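Side-chain contacts in thiosulfate reductase (Thermus thermophilus, PDB 2VPZ), which probably acts as an oxidoreductase on polysulfide or thiosulfate, carrying a molybdenum atom, two molybdopterin guanine dinucleotides and a 4Fe-4S cluster: residues 130-134 and 135-139; 404-407 and 408-412; 447-450 and 451-455; 121-124 and 125-129; 518-521 and 522-526. One frame throughout, in Å; residues are numbered along the deposited sequence.

Contact 1 of 5, residues 130-134 and 135-139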
loop_
_atom_site.group_PDB
_atom_site.type_symbol
_atom_site.label_atom_id
_atom_site.label_comp_id
_atom_site.label_asym_id
_atom_site.label_seq_id
_atom_site.Cartn_x
_atom_site.Cartn_y
_atom_site.Cartn_z
ATOM N N GLU A 130 -71.797 -2.381 18.376
ATOM C CA GLU A 130 -72.758 -1.675 17.523
ATOM C C GLU A 130 -72.526 -2.008 16.051
ATOM O O GLU A 130 -73.493 -2.200 15.305
ATOM C CB GLU A 130 -72.676 -0.160 17.711
ATOM C CG GLU A 130 -73.151 0.382 19.045
ATOM C CD GLU A 130 -72.869 1.873 19.198
ATOM O OE1 GLU A 130 -72.410 2.467 18.200
ATOM O OE2 GLU A 130 -73.100 2.432 20.294
ATOM N N ILE A 131 -71.259 -2.052 15.635
ATOM C CA ILE A 131 -70.900 -2.376 14.239
ATOM C C ILE A 131 -71.316 -3.831 13.943
ATOM O O ILE A 131 -71.750 -4.151 12.836
ATOM C CB ILE A 131 -69.314 -2.198 13.956
ATOM C CG1 ILE A 131 -68.940 -0.714 13.918
ATOM C CG2 ILE A 131 -68.921 -2.883 12.614
ATOM C CD1 ILE A 131 -67.494 -0.397 14.352
ATOM N N ARG A 132 -71.227 -4.678 14.972
ATOM C CA ARG A 132 -71.583 -6.094 14.898
ATOM C C ARG A 132 -73.094 -6.414 14.913
ATOM O O ARG A 132 -73.498 -7.514 14.529
ATOM C CB ARG A 132 -70.896 -6.874 16.036
ATOM C CG ARG A 132 -70.910 -8.374 15.834
ATOM C CD ARG A 132 -70.810 -9.194 17.100
ATOM N NE ARG A 132 -70.599 -10.595 16.757
ATOM C CZ ARG A 132 -69.497 -11.297 16.986
ATOM N NH1 ARG A 132 -68.463 -10.731 17.598
ATOM N NH2 ARG A 132 -69.399 -12.551 16.554
ATOM N N GLU A 133 -73.942 -5.497 15.365
ATOM C CA GLU A 133 -75.353 -5.810 15.369
ATOM C C GLU A 133 -76.036 -5.402 14.039
ATOM O O GLU A 133 -76.961 -6.084 13.583
ATOM C CB GLU A 133 -76.097 -5.279 16.635
ATOM C CG GLU A 133 -75.437 -5.606 18.048
ATOM C CD GLU A 133 -74.908 -7.054 18.268
ATOM O OE1 GLU A 133 -73.950 -7.211 19.083
ATOM O OE2 GLU A 133 -75.441 -8.019 17.664
ATOM N N LYS A 134 -75.585 -4.341 13.374
ATOM C CA LYS A 134 -76.160 -4.015 12.072
ATOM C C LYS A 134 -75.264 -4.430 10.846
ATOM O O LYS A 134 -75.749 -4.403 9.719
ATOM C CB LYS A 134 -76.650 -2.535 11.988
ATOM C CG LYS A 134 -75.589 -1.437 12.087
ATOM C CD LYS A 134 -76.031 -0.248 12.984
ATOM C CE LYS A 134 -76.820 0.798 12.202
ATOM N NZ LYS A 134 -76.170 1.138 10.894
ATOM N N TYR A 135 -74.003 -4.835 11.034
ATOM C CA TYR A 135 -73.148 -5.295 9.910
ATOM C C TYR A 135 -72.515 -6.724 10.033
ATOM O O TYR A 135 -72.205 -7.363 9.023
ATOM C CB TYR A 135 -71.982 -4.307 9.558
ATOM C CG TYR A 135 -72.335 -2.836 9.325
ATOM C CD1 TYR A 135 -72.262 -1.919 10.365
ATOM C CD2 TYR A 135 -72.729 -2.359 8.052
ATOM C CE1 TYR A 135 -72.566 -0.556 10.189
ATOM C CE2 TYR A 135 -73.042 -0.982 7.853
ATOM C CZ TYR A 135 -72.958 -0.082 8.932
ATOM O OH TYR A 135 -73.253 1.258 8.769
ATOM N N GLY A 136 -72.336 -7.242 11.244
ATOM C CA GLY A 136 -71.693 -8.539 11.410
ATOM C C GLY A 136 -70.261 -8.343 11.932
ATOM O O GLY A 136 -69.786 -7.206 11.856
ATOM N N PRO A 137 -69.513 -9.383 12.399
ATOM C CA PRO A 137 -68.148 -9.079 12.851
ATOM C C PRO A 137 -67.049 -8.819 11.781
ATOM O O PRO A 137 -65.965 -8.303 12.087
ATOM C CB PRO A 137 -67.804 -10.251 13.782
ATOM C CG PRO A 137 -68.616 -11.430 13.206
ATOM C CD PRO A 137 -69.714 -10.835 12.312
ATOM N N GLU A 138 -67.338 -9.189 10.536
ATOM C CA GLU A 138 -66.418 -9.043 9.407
ATOM C C GLU A 138 -66.264 -7.596 8.929
ATOM O O GLU A 138 -65.464 -7.273 8.029
ATOM C CB GLU A 138 -66.851 -9.963 8.251
ATOM C CG GLU A 138 -67.328 -11.344 8.735
ATOM C CD GLU A 138 -68.859 -11.528 8.693
ATOM O OE1 GLU A 138 -69.582 -10.619 9.177
ATOM O OE2 GLU A 138 -69.308 -12.584 8.196
ATOM N N ALA A 139 -67.056 -6.714 9.526
ATOM C CA ALA A 139 -66.994 -5.298 9.218
ATOM C C ALA A 139 -65.879 -4.654 10.069
ATOM O O ALA A 139 -65.801 -3.440 10.153
ATOM C CB ALA A 139 -68.365 -4.597 9.459
#
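Ile131 meets Tyr135 and Ala139 where helix 117-134 ends and a short loop leads into strand 141-144 of a parallel sheet, a helix-to-strand link at the helix C-terminus. The carbonyl O of Ile131 accepts Tyr135 N at 3.0 Å, and it also lies in the plane of the tyrosine ring, at its edge. The N-H...O angle is only 134°, a bent bond, in keeping with Tyr135 being the first residue to leave helical angles. Ile131 CG2, anti to the backbone N, touches Ala139 CB at 3.6 Å; a small methyl suits so close and buried an approach. Arg132, extended from CG to NE, has Pro137 CB 3.7 Å above the centre of its guanidinium, and Trp160 adds a cation-pi contact. Gly136, which joins Tyr135 to Pro137, suits its place because at its backbone angles (phi 105°) a CB would jam against the carbonyl O of Tyr135. Last comes Lys134, alongside the tyrosine: CG packs 3.7 Å from Tyr135 CE1, and bends further out bring NZ to 3.6 Å from Tyr135 OH.

Contact 2 of 5, residues 404-407 and 408-412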
loop_
_atom_site.group_PDB
_atom_site.type_symbol
_atom_site.label_atom_id
_atom_site.label_comp_id
_atom_site.label_asym_id
_atom_site.label_seq_id
_atom_site.Cartn_x
_atom_site.Cartn_y
_atom_site.Cartn_z
ATOM N N ARG A 404 -63.114 -13.085 3.350
ATOM C CA ARG A 404 -62.181 -11.949 3.387
ATOM C C ARG A 404 -62.543 -11.107 2.139
ATOM O O ARG A 404 -62.722 -11.654 1.053
ATOM C CB ARG A 404 -60.693 -12.414 3.324
ATOM C CG ARG A 404 -60.207 -12.967 1.971
ATOM C CD ARG A 404 -59.169 -14.109 2.066
ATOM N NE ARG A 404 -58.770 -14.639 0.754
ATOM C CZ ARG A 404 -57.914 -14.078 -0.097
ATOM N NH1 ARG A 404 -57.327 -12.936 0.215
ATOM N NH2 ARG A 404 -57.640 -14.649 -1.273
ATOM N N ALA A 405 -62.656 -9.797 2.342
ATOM C CA ALA A 405 -63.052 -8.816 1.315
ATOM C C ALA A 405 -62.197 -8.616 0.047
ATOM O O ALA A 405 -62.545 -7.799 -0.811
ATOM C CB ALA A 405 -63.340 -7.440 2.002
ATOM N N ASP A 406 -61.078 -9.325 -0.090
ATOM C CA ASP A 406 -60.211 -9.212 -1.281
ATOM C C ASP A 406 -60.160 -10.562 -2.041
ATOM O O ASP A 406 -59.303 -10.794 -2.900
ATOM C CB ASP A 406 -58.770 -8.755 -0.892
ATOM C CG ASP A 406 -57.989 -9.787 -0.063
ATOM O OD1 ASP A 406 -56.734 -9.745 -0.096
ATOM O OD2 ASP A 406 -58.624 -10.617 0.620
ATOM N N LYS A 407 -61.135 -11.406 -1.720
ATOM C CA LYS A 407 -61.325 -12.762 -2.231
ATOM C C LYS A 407 -61.286 -12.999 -3.764
ATOM O O LYS A 407 -60.799 -14.026 -4.227
ATOM C CB LYS A 407 -62.598 -13.375 -1.612
ATOM C CG LYS A 407 -63.272 -14.529 -2.366
ATOM C CD LYS A 407 -62.516 -15.851 -2.202
ATOM C CE LYS A 407 -63.136 -17.006 -3.010
ATOM N NZ LYS A 407 -64.369 -17.589 -2.367
ATOM N N GLY A 408 -61.753 -12.084 -4.595
ATOM C CA GLY A 408 -61.637 -12.405 -5.992
ATOM C C GLY A 408 -60.576 -11.652 -6.759
ATOM O O GLY A 408 -60.422 -11.818 -7.979
ATOM N N LYS A 409 -59.748 -10.867 -6.078
ATOM C CA LYS A 409 -58.793 -10.027 -6.792
ATOM C C LYS A 409 -57.501 -10.573 -7.441
ATOM O O LYS A 409 -56.992 -10.014 -8.418
ATOM C CB LYS A 409 -58.513 -8.770 -5.935
ATOM C CG LYS A 409 -59.727 -7.816 -5.816
ATOM C CD LYS A 409 -59.594 -6.830 -4.648
ATOM C CE LYS A 409 -60.929 -6.597 -3.901
ATOM N NZ LYS A 409 -60.786 -5.764 -2.649
ATOM N N PHE A 410 -57.006 -11.684 -6.906
ATOM C CA PHE A 410 -55.802 -12.370 -7.393
ATOM C C PHE A 410 -56.000 -13.890 -7.152
ATOM O O PHE A 410 -56.948 -14.270 -6.459
ATOM C CB PHE A 410 -54.556 -11.816 -6.682
ATOM C CG PHE A 410 -54.719 -11.618 -5.190
ATOM C CD1 PHE A 410 -54.403 -12.643 -4.298
ATOM C CD2 PHE A 410 -55.197 -10.407 -4.677
ATOM C CE1 PHE A 410 -54.554 -12.471 -2.904
ATOM C CE2 PHE A 410 -55.358 -10.210 -3.280
ATOM C CZ PHE A 410 -55.036 -11.245 -2.394
ATOM N N PHE A 411 -55.126 -14.749 -7.687
ATOM C CA PHE A 411 -55.244 -16.220 -7.554
ATOM C C PHE A 411 -55.015 -16.833 -6.170
ATOM O O PHE A 411 -55.851 -17.595 -5.657
ATOM C CB PHE A 411 -54.339 -16.945 -8.566
ATOM C CG PHE A 411 -54.453 -18.469 -8.536
ATOM C CD1 PHE A 411 -55.323 -19.130 -9.394
ATOM C CD2 PHE A 411 -53.690 -19.230 -7.634
ATOM C CE1 PHE A 411 -55.451 -20.535 -9.377
ATOM C CE2 PHE A 411 -53.803 -20.650 -7.599
ATOM C CZ PHE A 411 -54.693 -21.297 -8.478
ATOM N N ALA A 412 -53.856 -16.529 -5.593
ATOM C CA ALA A 412 -53.446 -16.998 -4.260
ATOM C C ALA A 412 -54.464 -16.658 -3.150
ATOM O O ALA A 412 -55.318 -15.775 -3.316
ATOM C CB ALA A 412 -52.027 -16.480 -3.900
#
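Lys409 folds back over the residues before it, and its long chain suits the job. CB sits 3.7 Å from Asp406 O; CG and CD continue past the backbone of Asp406, CE comes 3.7 Å from Ala405 O, and NZ ends in a weak hydrogen bond of 3.3 Å to that same Ala405 O. NZ has further weak partners in Glu419 O and, as a long ion pair, Glu422. The backbone beneath is a pair of overlapping type I beta turns, Arg404 to Lys407 and Asp406 to Lys409, in the long loop between helices 341-354 and 423-426. Lys409 N closes the second turn on Asp406 O at 3.2 Å, nearly straight at 166° although the donor stands above the carbonyl plane. Asp406 CG lies between its backbone N and carbonyl carbon (chi1 67°), which turns the carboxylate to Arg404 rather than to Lys409: OD2 makes a salt bridge of 2.7 Å with Arg404 NH1. The other oxygen, OD1, takes the amide of Ala416 and lies at the edge of the Phe410 ring, 3.2 Å from CZ, with carboxylate and ring planes 75° apart. Phe410 CZ in turn meets the guanidinium of Arg404 at its edge, 3.9 Å from NH1.

Contact 3 of 5, residues 447-450 and 451-455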
loop_
_atom_site.group_PDB
_atom_site.type_symbol
_atom_site.label_atom_id
_atom_site.label_comp_id
_atom_site.label_asym_id
_atom_site.label_seq_id
_atom_site.Cartn_x
_atom_site.Cartn_y
_atom_site.Cartn_z
ATOM N N PRO A 447 -49.061 1.702 0.122
ATOM C CA PRO A 447 -49.043 2.785 -0.871
ATOM C C PRO A 447 -50.363 3.564 -1.048
ATOM O O PRO A 447 -51.432 3.112 -0.586
ATOM C CB PRO A 447 -48.571 2.116 -2.162
ATOM C CG PRO A 447 -49.002 0.641 -2.004
ATOM C CD PRO A 447 -49.036 0.369 -0.504
ATOM N N ASN A 448 -50.283 4.717 -1.703
ATOM C CA ASN A 448 -51.419 5.582 -1.978
ATOM C C ASN A 448 -51.986 6.175 -0.676
ATOM O O ASN A 448 -53.157 5.940 -0.324
ATOM C CB ASN A 448 -52.482 4.789 -2.730
ATOM C CG ASN A 448 -53.456 5.662 -3.541
ATOM O OD1 ASN A 448 -53.285 6.874 -3.646
ATOM N ND2 ASN A 448 -54.467 5.031 -4.128
ATOM N N VAL A 449 -51.161 6.942 0.040
ATOM C CA VAL A 449 -51.581 7.567 1.300
ATOM C C VAL A 449 -52.908 8.380 1.217
ATOM O O VAL A 449 -53.687 8.367 2.167
ATOM C CB VAL A 449 -50.452 8.499 1.922
ATOM C CG1 VAL A 449 -50.942 9.105 3.261
ATOM C CG2 VAL A 449 -49.122 7.724 2.127
ATOM N N PRO A 450 -53.160 9.109 0.086
ATOM C CA PRO A 450 -54.429 9.861 0.014
ATOM C C PRO A 450 -55.664 8.929 0.139
ATOM O O PRO A 450 -56.649 9.251 0.819
ATOM C CB PRO A 450 -54.369 10.607 -1.318
ATOM C CG PRO A 450 -52.886 10.695 -1.657
ATOM C CD PRO A 450 -52.282 9.423 -1.055
ATOM N N ARG A 451 -55.600 7.785 -0.533
ATOM C CA ARG A 451 -56.680 6.786 -0.480
ATOM C C ARG A 451 -56.857 6.226 0.972
ATOM O O ARG A 451 -57.975 6.055 1.423
ATOM C CB ARG A 451 -56.481 5.623 -1.487
ATOM C CG ARG A 451 -57.686 4.640 -1.564
ATOM C CD ARG A 451 -57.394 3.308 -2.314
ATOM N NE ARG A 451 -56.280 2.528 -1.756
ATOM C CZ ARG A 451 -55.853 1.340 -2.192
ATOM N NH1 ARG A 451 -56.436 0.739 -3.216
ATOM N NH2 ARG A 451 -54.820 0.745 -1.602
ATOM N N THR A 452 -55.771 5.955 1.692
ATOM C CA THR A 452 -55.865 5.477 3.073
ATOM C C THR A 452 -56.547 6.523 4.028
ATOM O O THR A 452 -57.264 6.162 4.965
ATOM C CB THR A 452 -54.456 5.069 3.650
ATOM O OG1 THR A 452 -53.808 4.163 2.774
ATOM C CG2 THR A 452 -54.594 4.465 5.061
ATOM N N LYS A 453 -56.334 7.818 3.776
ATOM C CA LYS A 453 -56.901 8.925 4.581
ATOM C C LYS A 453 -58.417 9.133 4.333
ATOM O O LYS A 453 -59.181 9.531 5.229
ATOM C CB LYS A 453 -56.108 10.226 4.370
ATOM C CG LYS A 453 -54.599 10.083 4.617
ATOM C CD LYS A 453 -53.903 11.441 4.732
ATOM C CE LYS A 453 -52.474 11.346 5.318
ATOM N NZ LYS A 453 -51.565 12.450 4.844
ATOM N N GLU A 454 -58.835 8.871 3.097
ATOM C CA GLU A 454 -60.243 8.911 2.700
ATOM C C GLU A 454 -60.924 7.780 3.524
ATOM O O GLU A 454 -61.970 7.977 4.154
ATOM C CB GLU A 454 -60.378 8.579 1.213
ATOM C CG GLU A 454 -61.002 9.644 0.321
ATOM C CD GLU A 454 -61.765 9.054 -0.883
ATOM O OE1 GLU A 454 -63.002 8.846 -0.764
ATOM O OE2 GLU A 454 -61.108 8.779 -1.930
ATOM N N ALA A 455 -60.314 6.593 3.492
ATOM C CA ALA A 455 -60.816 5.422 4.210
ATOM C C ALA A 455 -60.907 5.629 5.740
ATOM O O ALA A 455 -61.834 5.128 6.368
ATOM C CB ALA A 455 -59.988 4.150 3.855
HETATM O O HOH W 1 -54.105 2.906 0.189
#
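The guanidinium of Arg451 has Asn448 ND2 over one face and a water in its plane at the edge. The two side chains cross at about a right angle, amide and guanidinium planes 37° apart, with ND2 3.9 Å from Arg451 NE and 3.4 Å from Arg451 CB. The water bridges the start of helix 449-457: it accepts from Arg451 NH2 at 2.9 Å and donates to Pro447 O at 2.8 Å and to Thr452 OG1 at 2.9 Å. Asn448 occupies the N-cap position without a side-chain capping bond; its positive phi (67°) is one that asparagine tolerates well. Pro450 suits the first turn, where its nitrogen has no hydrogen to offer. Lys453 N binds Val449 O at 3.1 Å, and its CG starts anti to the carbonyl carbon (chi1 -54°), a start that sends the extended chain past Val449, Lys453 CE lying 3.4 Å from Val449 CG1. NZ then reaches Glu471 in a salt bridge, while Phe443 adds a cation-pi contact. Putting an alanine at Lys453 would probably cost Glu471 this salt bridge and leave Val449 CG1 without the chain that packs on it. The side chain of Pro447, just before the N-cap, lies about 6 Å from a bound molybdopterin guanine dinucleotide. Helix 449-457 precedes strand 462-466 of a parallel sheet and lies against helix 423-426, where Arg451, Glu454 and Ala455 touch Ile425.

Contact 4 of 5, residues 121-124 and 125-129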
loop_
_atom_site.group_PDB
_atom_site.type_symbol
_atom_site.label_atom_id
_atom_site.label_comp_id
_atom_site.label_asym_id
_atom_site.label_seq_id
_atom_site.Cartn_x
_atom_site.Cartn_y
_atom_site.Cartn_z
ATOM N N LEU A 121 -61.100 1.224 27.211
ATOM C CA LEU A 121 -61.436 -0.147 26.837
ATOM C C LEU A 121 -62.967 -0.400 26.705
ATOM O O LEU A 121 -63.389 -1.180 25.849
ATOM C CB LEU A 121 -60.755 -1.167 27.813
ATOM C CG LEU A 121 -59.240 -1.415 27.578
ATOM C CD1 LEU A 121 -58.671 -2.388 28.633
ATOM C CD2 LEU A 121 -58.990 -1.973 26.157
ATOM N N ASP A 122 -63.788 0.300 27.504
ATOM C CA ASP A 122 -65.274 0.214 27.463
ATOM C C ASP A 122 -65.778 0.865 26.175
ATOM O O ASP A 122 -66.639 0.333 25.455
ATOM C CB ASP A 122 -65.960 0.957 28.616
ATOM C CG ASP A 122 -65.937 0.196 29.955
ATOM O OD1 ASP A 122 -65.508 -0.969 29.972
ATOM O OD2 ASP A 122 -66.371 0.795 30.965
ATOM N N HIS A 123 -65.248 2.061 25.924
ATOM C CA HIS A 123 -65.571 2.850 24.742
ATOM C C HIS A 123 -65.315 2.036 23.448
ATOM O O HIS A 123 -66.120 2.099 22.511
ATOM C CB HIS A 123 -64.779 4.187 24.746
ATOM C CG HIS A 123 -65.148 5.155 23.674
ATOM N ND1 HIS A 123 -64.555 5.163 22.452
ATOM C CD2 HIS A 123 -66.065 6.130 23.639
ATOM C CE1 HIS A 123 -65.096 6.094 21.695
ATOM N NE2 HIS A 123 -66.024 6.701 22.399
ATOM N N ILE A 124 -64.228 1.267 23.383
ATOM C CA ILE A 124 -63.935 0.440 22.197
ATOM C C ILE A 124 -64.941 -0.740 22.054
ATOM O O ILE A 124 -65.555 -0.885 20.997
ATOM C CB ILE A 124 -62.413 -0.067 22.189
ATOM C CG1 ILE A 124 -61.462 1.098 21.930
ATOM C CG2 ILE A 124 -62.235 -1.161 21.104
ATOM C CD1 ILE A 124 -60.097 1.005 22.654
ATOM N N ALA A 125 -65.143 -1.560 23.095
ATOM C CA ALA A 125 -66.132 -2.664 23.047
ATOM C C ALA A 125 -67.575 -2.171 22.713
ATOM O O ALA A 125 -68.270 -2.770 21.877
ATOM C CB ALA A 125 -66.142 -3.474 24.381
ATOM N N LYS A 126 -68.028 -1.098 23.354
ATOM C CA LYS A 126 -69.360 -0.532 23.086
ATOM C C LYS A 126 -69.535 -0.264 21.559
ATOM O O LYS A 126 -70.516 -0.715 20.946
ATOM C CB LYS A 126 -69.572 0.768 23.895
ATOM C CG LYS A 126 -71.027 1.114 24.272
ATOM C CD LYS A 126 -71.603 2.237 23.397
ATOM C CE LYS A 126 -72.593 3.133 24.166
ATOM N NZ LYS A 126 -72.443 4.593 23.828
ATOM N N LYS A 127 -68.562 0.436 20.964
ATOM C CA LYS A 127 -68.511 0.789 19.526
ATOM C C LYS A 127 -68.400 -0.439 18.603
ATOM O O LYS A 127 -69.052 -0.504 17.545
ATOM C CB LYS A 127 -67.337 1.747 19.232
ATOM C CG LYS A 127 -67.659 3.244 19.316
ATOM C CD LYS A 127 -68.367 3.729 18.042
ATOM C CE LYS A 127 -69.232 4.971 18.300
ATOM N NZ LYS A 127 -68.457 6.135 18.860
ATOM N N MET A 128 -67.567 -1.400 19.002
ATOM C CA MET A 128 -67.349 -2.637 18.250
ATOM C C MET A 128 -68.628 -3.486 18.176
ATOM O O MET A 128 -68.915 -4.111 17.142
ATOM C CB MET A 128 -66.214 -3.488 18.881
ATOM C CG MET A 128 -64.791 -2.914 18.814
ATOM S SD MET A 128 -63.488 -4.122 19.244
ATOM C CE MET A 128 -63.599 -5.285 17.844
ATOM N N LEU A 129 -69.387 -3.496 19.269
ATOM C CA LEU A 129 -70.630 -4.270 19.390
ATOM C C LEU A 129 -71.753 -3.706 18.497
ATOM O O LEU A 129 -72.532 -4.473 17.898
ATOM C CB LEU A 129 -71.047 -4.388 20.889
ATOM C CG LEU A 129 -70.088 -5.237 21.756
ATOM C CD1 LEU A 129 -70.395 -5.091 23.259
ATOM C CD2 LEU A 129 -70.161 -6.720 21.325
#
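Ile124 and Met128, one helical turn apart, share both a backbone bond and an apolar side-chain contact. The backbone bonds are the i to i+4 ladder of an alpha helix. Met128 N reaches Ile124 O and Lys126 N reaches Asp122 O, each at 2.9 Å and nearly along the C=O axis; Ala125 N is almost perfectly straight to Leu121 O (178°) but longer, 3.3 Å, and Lys127 N to His123 O is weak. The apolar contact lies on the buried side. Ile124 CG1 is anti to the carbonyl carbon (chi1 -70°), which leaves CG2 anti to the backbone N and beside Met128, its methyl 3.7 Å from SD. The two side chains run side by side, pointing the same way, and the flexible, unbranched methionine can follow the isoleucine closely: Met128 CG is 3.9 Å from Ile124 CG2. Ala125, also buried, offers its small methyl to Leu529. Polar and charged residues take the outer side. His123 NE2 lies 4.3 Å from Lys127 NZ without a bond, and that lysine would probably disfavour a second proton, and with it a positive charge, on the ring. Asp122 finds its partner in Arg528, as a salt bridge. Along its buried side helix 117-134 rests on strand 435-438, where Ile124 and Met128 both touch Phe436, and on helix 518-528, which Leu121 and Ile124 meet.

Contact 5 of 5, residues 518-521 and 522-526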
loop_
_atom_site.group_PDB
_atom_site.type_symbol
_atom_site.label_atom_id
_atom_site.label_comp_id
_atom_site.label_asym_id
_atom_site.label_seq_id
_atom_site.Cartn_x
_atom_site.Cartn_y
_atom_site.Cartn_z
ATOM N N GLY A 518 -49.291 -5.874 25.401
ATOM C CA GLY A 518 -50.331 -6.281 24.457
ATOM C C GLY A 518 -51.135 -7.523 24.836
ATOM O O GLY A 518 -52.317 -7.642 24.470
ATOM N N TRP A 519 -50.532 -8.474 25.546
ATOM C CA TRP A 519 -51.259 -9.680 25.977
ATOM C C TRP A 519 -52.415 -9.240 26.903
ATOM O O TRP A 519 -53.542 -9.746 26.802
ATOM C CB TRP A 519 -50.354 -10.719 26.712
ATOM C CG TRP A 519 -49.763 -10.291 28.075
ATOM C CD1 TRP A 519 -48.473 -9.879 28.328
ATOM C CD2 TRP A 519 -50.446 -10.238 29.363
ATOM N NE1 TRP A 519 -48.324 -9.580 29.666
ATOM C CE2 TRP A 519 -49.508 -9.784 30.322
ATOM C CE3 TRP A 519 -51.756 -10.534 29.794
ATOM C CZ2 TRP A 519 -49.839 -9.611 31.700
ATOM C CZ3 TRP A 519 -52.093 -10.366 31.175
ATOM C CH2 TRP A 519 -51.127 -9.909 32.097
ATOM N N TRP A 520 -52.129 -8.264 27.773
ATOM C CA TRP A 520 -53.085 -7.684 28.733
ATOM C C TRP A 520 -54.198 -6.865 28.041
ATOM O O TRP A 520 -55.365 -6.965 28.421
ATOM C CB TRP A 520 -52.371 -6.795 29.769
ATOM C CG TRP A 520 -53.262 -6.265 30.929
ATOM C CD1 TRP A 520 -53.447 -6.852 32.161
ATOM C CD2 TRP A 520 -54.073 -5.062 30.944
ATOM N NE1 TRP A 520 -54.307 -6.093 32.923
ATOM C CE2 TRP A 520 -54.705 -4.994 32.210
ATOM C CE3 TRP A 520 -54.320 -4.037 30.010
ATOM C CZ2 TRP A 520 -55.582 -3.933 32.573
ATOM C CZ3 TRP A 520 -55.195 -2.969 30.368
ATOM C CH2 TRP A 520 -55.808 -2.938 31.648
ATOM N N ILE A 521 -53.829 -6.057 27.050
ATOM C CA ILE A 521 -54.795 -5.243 26.292
ATOM C C ILE A 521 -55.786 -6.172 25.515
ATOM O O ILE A 521 -56.999 -5.918 25.508
ATOM C CB ILE A 521 -54.056 -4.227 25.296
ATOM C CG1 ILE A 521 -53.340 -3.112 26.075
ATOM C CG2 ILE A 521 -55.058 -3.621 24.293
ATOM C CD1 ILE A 521 -52.263 -2.331 25.277
ATOM N N ALA A 522 -55.275 -7.243 24.910
ATOM C CA ALA A 522 -56.079 -8.229 24.162
ATOM C C ALA A 522 -57.079 -8.967 25.101
ATOM O O ALA A 522 -58.302 -8.967 24.861
ATOM C CB ALA A 522 -55.150 -9.257 23.414
ATOM N N ARG A 523 -56.566 -9.573 26.165
ATOM C CA ARG A 523 -57.409 -10.220 27.162
ATOM C C ARG A 523 -58.513 -9.250 27.708
ATOM O O ARG A 523 -59.674 -9.628 27.815
ATOM C CB ARG A 523 -56.553 -10.720 28.332
ATOM C CG ARG A 523 -57.292 -11.515 29.368
ATOM C CD ARG A 523 -56.326 -12.206 30.295
ATOM N NE ARG A 523 -56.951 -12.683 31.532
ATOM C CZ ARG A 523 -57.591 -11.930 32.424
ATOM N NH1 ARG A 523 -57.717 -10.629 32.242
ATOM N NH2 ARG A 523 -58.117 -12.486 33.511
ATOM N N GLU A 524 -58.140 -8.010 28.033
ATOM C CA GLU A 524 -59.079 -6.986 28.536
ATOM C C GLU A 524 -60.209 -6.618 27.550
ATOM O O GLU A 524 -61.295 -6.202 27.960
ATOM C CB GLU A 524 -58.346 -5.728 28.989
ATOM C CG GLU A 524 -57.557 -5.903 30.272
ATOM C CD GLU A 524 -58.455 -6.255 31.453
ATOM O OE1 GLU A 524 -59.461 -5.532 31.646
ATOM O OE2 GLU A 524 -58.161 -7.249 32.160
ATOM N N LEU A 525 -59.928 -6.720 26.257
ATOM C CA LEU A 525 -60.925 -6.445 25.220
ATOM C C LEU A 525 -61.736 -7.746 25.007
ATOM O O LEU A 525 -62.954 -7.702 24.788
ATOM C CB LEU A 525 -60.274 -5.969 23.889
ATOM C CG LEU A 525 -59.730 -4.521 23.855
ATOM C CD1 LEU A 525 -58.710 -4.294 22.713
ATOM C CD2 LEU A 525 -60.906 -3.519 23.761
ATOM N N GLY A 526 -61.045 -8.885 25.107
ATOM C CA GLY A 526 -61.617 -10.213 24.955
ATOM C C GLY A 526 -62.682 -10.601 25.969
ATOM O O GLY A 526 -63.645 -11.308 25.644
#
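Glu524 N donates to Trp520 O at 3.0 Å, as Ala522 N does to Gly518 O; these are the shortest backbone bonds between 518-521 and 522-526. The side chains of the first pair meet as well. Trp520 CG is anti to the backbone N (chi1 -173°), which lays the indole alongside the next turn, and Glu524 CG stands over the six-membered ring in a CH-pi contact, 3.4 Å from its centroid and 4° off the normal. The carboxylate beyond is nearly parallel to the indole, and each oxygen makes a salt bridge: OE2 with Arg523 NH1 at 3.4 Å, in the guanidinium plane, and OE1 with Arg528 NH2. Arg523 also gives NE to Trp537 O. Trp519 brings CH2 to the edge of the Trp520 ring, and Lys516 adds a cation-pi contact. With an alanine in place of Trp520, Glu524 CG is likely to lose the flat surface beneath it and Lys516 its aromatic partner. On the inner side Ile521 CG2 meets Leu525 CD1 at 4.0 Å, branched and buried. Helix 518-528 packs against helix 149-160, where Ala522 touches Trp151 and Leu156, and against helix 117-134, where Ile521 touches Trp117.

Contacts 1 and 4 lie on one helix, 117-134: contact 4 is regular helix in its middle, contact 1 its unwinding end. Contact 5 belongs to helix 518-528, which packs directly on contact 4, with Leu121 CD1 3.4 Å from Glu524 CB and Leu121 CD2 as close to Leu525 CD2. Contact 3 starts another helix, and contact 2 stands apart in a loop. Contact 2 is the buried one and is held by turn bonds and a salt bridge; the other four are partly buried, with apolar residues on the inner side and mostly polar or charged ones further out. Only contact 3 includes a bridging water, while a CH-pi contact over an indole face marks contact 5.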